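Local coordinates for escJ (Escherichia coli, PDB 1YJ7), which forms part of the membrane-associated platform on which the type III secretion system of enteropathogenic E. coli assembles, at the interface of chains A and B. Numbering follows the deposited sequence. Chains: chain A/B, escJ.

Contacts 1 and 2 are patches of one interface between two copies of EscJ, with C-alpha centres about 18 Å apart. They share no residue and no secondary-structure element. Contact 1 puts the B segment around helix 67-70 against helices 67-70 and 80-99 of A. Contact 2 puts the end of A helix 140-150 against strands 105-113 and 123-130 and the 3-10 helix 156-158 of B. Helix 67-70 takes part on both sides of contact 1; otherwise the two copies use different elements. The interface is not an exact two-fold. Such a contact can in principle repeat from copy to copy, as a platform of many subunits would need.

Contact 1: the interface of chains A and B. Residues chain A 68, 86, 89-90, 93; chain B 65, 69-70.
This is a mainly apolar interface, where B:Ile70 and B:Ala65 pack on A:Tyr89, A:Glu68, A:Lys86 and A:Gln93. It joins two copies of EscJ in the deposited assembly and may reflect packing in the secretion platform. With CG1 of B:Ile70 beside its backbone N (chi1 -58°) and CG2 anti to it, the two branches part. The terminal CD1 meets the ring edge of A:Tyr89 in plane, 3.8 Å from CE2. The same methyl lies against the carboxylate carbon of A:Glu68, with CD1 to CD at 3.7 Å. The other branch, CG2, touches CB and CD of the extended A:Lys86 chain. A weak salt bridge within chain A, A:Lys86 NZ to A:Glu68 OE2 at 3.3 Å, may hold these two chains together beside the isoleucine. The B:Ala65 methyl CB sits off one face of the A:Tyr89 ring, near the rim, 3.7 Å from CE2. B:Ala65 CB is also 3.5 Å from A:Gln93 CG, which lies over that same face, offset toward the rim. A:Gln93 NE2 is modelled 3.0 Å from the backbone N of B:Ala65. Both atoms are donors as built, so the amide may be turned over, with its oxygen facing the N-H. In the fold, A:Lys86, A:Tyr89 and A:Gln93 are spaced three and four residues apart on helix 80-99, and A:Glu68 is on A helix 67-70. B:Ala65 lies in a loop just before the short helix 67-70, which carries B:Ile70.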
# COMPACT_ATOMS: atom_id res chain seq x y z
N GLU A 68 2.10 -16.51 22.85
CA GLU A 68 0.68 -16.89 22.77
C GLU A 68 0.36 -18.22 23.44
O GLU A 68 -0.81 -18.53 23.69
CB GLU A 68 0.23 -16.93 21.30
CG GLU A 68 0.21 -15.58 20.62
CD GLU A 68 -0.83 -14.64 21.21
OE1 GLU A 68 -2.03 -14.78 20.86
OE2 GLU A 68 -0.45 -13.78 22.03
N LYS A 86 2.46 -8.37 25.56
CA LYS A 86 1.91 -8.58 24.22
C LYS A 86 2.04 -7.33 23.36
O LYS A 86 2.31 -7.42 22.18
CB LYS A 86 0.46 -9.08 24.31
CG LYS A 86 0.40 -10.55 24.69
CD LYS A 86 -0.92 -11.19 24.38
CE LYS A 86 -1.06 -12.50 25.16
NZ LYS A 86 -2.22 -13.34 24.75
N TYR A 89 5.69 -7.23 22.36
CA TYR A 89 5.93 -8.23 21.34
C TYR A 89 5.45 -7.71 19.98
O TYR A 89 6.15 -7.83 18.98
CB TYR A 89 5.20 -9.50 21.71
CG TYR A 89 5.20 -10.55 20.65
CD1 TYR A 89 6.36 -11.22 20.31
CD2 TYR A 89 4.02 -10.89 19.98
CE1 TYR A 89 6.36 -12.22 19.34
CE2 TYR A 89 4.02 -11.88 19.01
CZ TYR A 89 5.19 -12.54 18.69
OH TYR A 89 5.20 -13.54 17.72
N LEU A 90 4.27 -7.11 19.96
CA LEU A 90 3.76 -6.53 18.71
C LEU A 90 4.71 -5.47 18.16
O LEU A 90 4.96 -5.44 16.97
CB LEU A 90 2.35 -5.93 18.91
CG LEU A 90 1.69 -5.36 17.67
CD1 LEU A 90 1.38 -6.47 16.65
CD2 LEU A 90 0.41 -4.62 18.05
N GLN A 93 7.77 -7.13 16.68
CA GLN A 93 7.41 -7.72 15.39
C GLN A 93 7.25 -6.65 14.30
O GLN A 93 7.72 -6.83 13.19
CB GLN A 93 6.16 -8.55 15.53
CG GLN A 93 6.40 -9.78 16.43
CD GLN A 93 7.16 -10.91 15.73
OE1 GLN A 93 8.23 -11.35 16.21
NE2 GLN A 93 6.62 -11.39 14.63
N ALA B 65 3.93 -11.17 13.42
CA ALA B 65 2.75 -11.13 14.28
C ALA B 65 1.68 -10.21 13.71
O ALA B 65 1.95 -9.07 13.31
CB ALA B 65 3.15 -10.65 15.66
N VAL B 69 -4.57 -11.27 15.32
CA VAL B 69 -4.36 -12.52 16.05
C VAL B 69 -3.99 -12.28 17.53
O VAL B 69 -4.55 -12.93 18.41
CB VAL B 69 -3.27 -13.40 15.37
CG1 VAL B 69 -2.92 -14.61 16.26
CG2 VAL B 69 -3.73 -13.86 13.98
N ILE B 70 -3.03 -11.39 17.79
CA ILE B 70 -2.56 -11.12 19.16
C ILE B 70 -3.69 -10.54 20.02
O ILE B 70 -3.82 -10.87 21.19
CB ILE B 70 -1.33 -10.15 19.16
CG1 ILE B 70 -0.17 -10.70 18.33
CG2 ILE B 70 -0.84 -9.87 20.59
CD1 ILE B 70 0.27 -12.09 18.72

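Contact 2: the interface of chains A and B. Residues chain A 148-151; chain B 111, 113, 123-125, 158.
A:Asn149 and A:Ser150, at the end of helix 140-150, rest on strands 105-113 and 123-130 and the 3-10 helix 156-158 of chain B. The A:Asn149 side chain can be followed outward. Its CB sits 3.4 Å from the backbone O of B:Ala124. CG lies beside its own backbone N (chi1 -75°), and this turns the amide toward B:Asn158, whose backbone O is 3.7 Å from CG. OD1 meets CB of B:Ser123 at 3.5 Å. Within chain A, a weak hydrogen bond from A:Lys148 NZ also reaches OD1. ND2 passes B:Asn158 O at 4.1 Å, too far for a hydrogen bond.

A polar link across the contact uses the backbone carbonyl of A:Asn149. B:Ser123 OG donates to A:Asn149 O at 2.6 Å. The hydroxyl comes from above the carbonyl plane, 46° out of it, and does not use a lone pair direction. B:Ser123 OG also bonds B:Asn113 OD1 at 2.9 Å, here in the carbonyl plane and on a lone pair. As built, both oxygens accept from this hydroxyl. Its one hydrogen would have to be shared between them or alternate. B:Asn113, which itself touches A:Ser150 and A:Val151, may help to position the serine hydroxyl.

Next along the helix, A:Ser150 OG fits against the B:Ala125 methyl, 3.2 Å from its CB, and also touches CB of B:Ser111. The packing here is tight and uses small side chains. The site lets a helix end of one copy dock on the sheet of its neighbour, and may help set subunits side by side in the platform.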
# COMPACT_ATOMS: atom_id res chain seq x y z
N LYS A 148 14.77 3.86 17.30
CA LYS A 148 14.58 4.86 18.33
C LYS A 148 13.20 5.49 18.23
O LYS A 148 12.48 5.62 19.22
CB LYS A 148 15.65 5.96 18.20
CG LYS A 148 15.47 7.15 19.16
CD LYS A 148 16.29 8.36 18.74
CE LYS A 148 16.03 9.59 19.63
NZ LYS A 148 14.71 10.23 19.39
N ASN A 149 12.84 5.86 17.02
CA ASN A 149 11.61 6.61 16.80
C ASN A 149 10.36 5.74 16.68
O ASN A 149 9.24 6.26 16.61
CB ASN A 149 11.79 7.55 15.59
CG ASN A 149 12.64 8.75 15.94
OD1 ASN A 149 12.49 9.31 17.01
ND2 ASN A 149 13.54 9.14 15.05
N SER A 150 10.54 4.41 16.71
CA SER A 150 9.42 3.48 16.72
C SER A 150 8.86 3.25 18.12
O SER A 150 7.75 2.76 18.25
CB SER A 150 9.83 2.10 16.17
OG SER A 150 10.24 2.14 14.81
N VAL A 151 9.65 3.59 19.14
CA VAL A 151 9.47 3.05 20.49
C VAL A 151 9.50 4.14 21.55
O VAL A 151 10.34 5.02 21.48
CB VAL A 151 10.66 2.10 20.84
CG1 VAL A 151 10.65 1.70 22.32
CG2 VAL A 151 10.65 0.89 19.95
N SER B 111 6.10 2.84 11.56
CA SER B 111 5.94 2.47 12.96
C SER B 111 5.80 3.73 13.80
O SER B 111 6.70 4.55 13.86
CB SER B 111 7.15 1.65 13.44
OG SER B 111 6.90 1.18 14.75
N ASN B 113 4.93 5.77 17.44
CA ASN B 113 4.97 5.82 18.89
C ASN B 113 4.16 7.06 19.31
O ASN B 113 4.68 8.15 19.31
CB ASN B 113 6.43 5.92 19.32
CG ASN B 113 6.64 6.47 20.73
OD1 ASN B 113 7.58 7.26 20.97
ND2 ASN B 113 5.81 6.05 21.65
N SER B 123 6.73 9.92 18.33
CA SER B 123 7.77 9.80 17.33
C SER B 123 7.28 8.87 16.22
O SER B 123 6.27 8.19 16.39
CB SER B 123 9.08 9.31 17.96
OG SER B 123 8.91 8.01 18.48
N ALA B 124 7.97 8.88 15.09
CA ALA B 124 7.61 8.05 13.96
C ALA B 124 8.82 7.57 13.20
O ALA B 124 9.77 8.30 13.01
CB ALA B 124 6.68 8.81 13.00
N ALA B 125 8.75 6.32 12.75
CA ALA B 125 9.77 5.73 11.91
C ALA B 125 9.12 5.34 10.58
O ALA B 125 8.10 4.65 10.55
CB ALA B 125 10.34 4.49 12.60
N ASN B 158 11.55 14.31 15.60
CA ASN B 158 11.23 12.96 16.05
C ASN B 158 10.62 12.07 14.96
O ASN B 158 9.92 11.12 15.26
CB ASN B 158 10.30 13.05 17.25
CG ASN B 158 10.89 13.87 18.39
OD1 ASN B 158 10.18 14.65 19.05
ND2 ASN B 158 12.18 13.71 18.62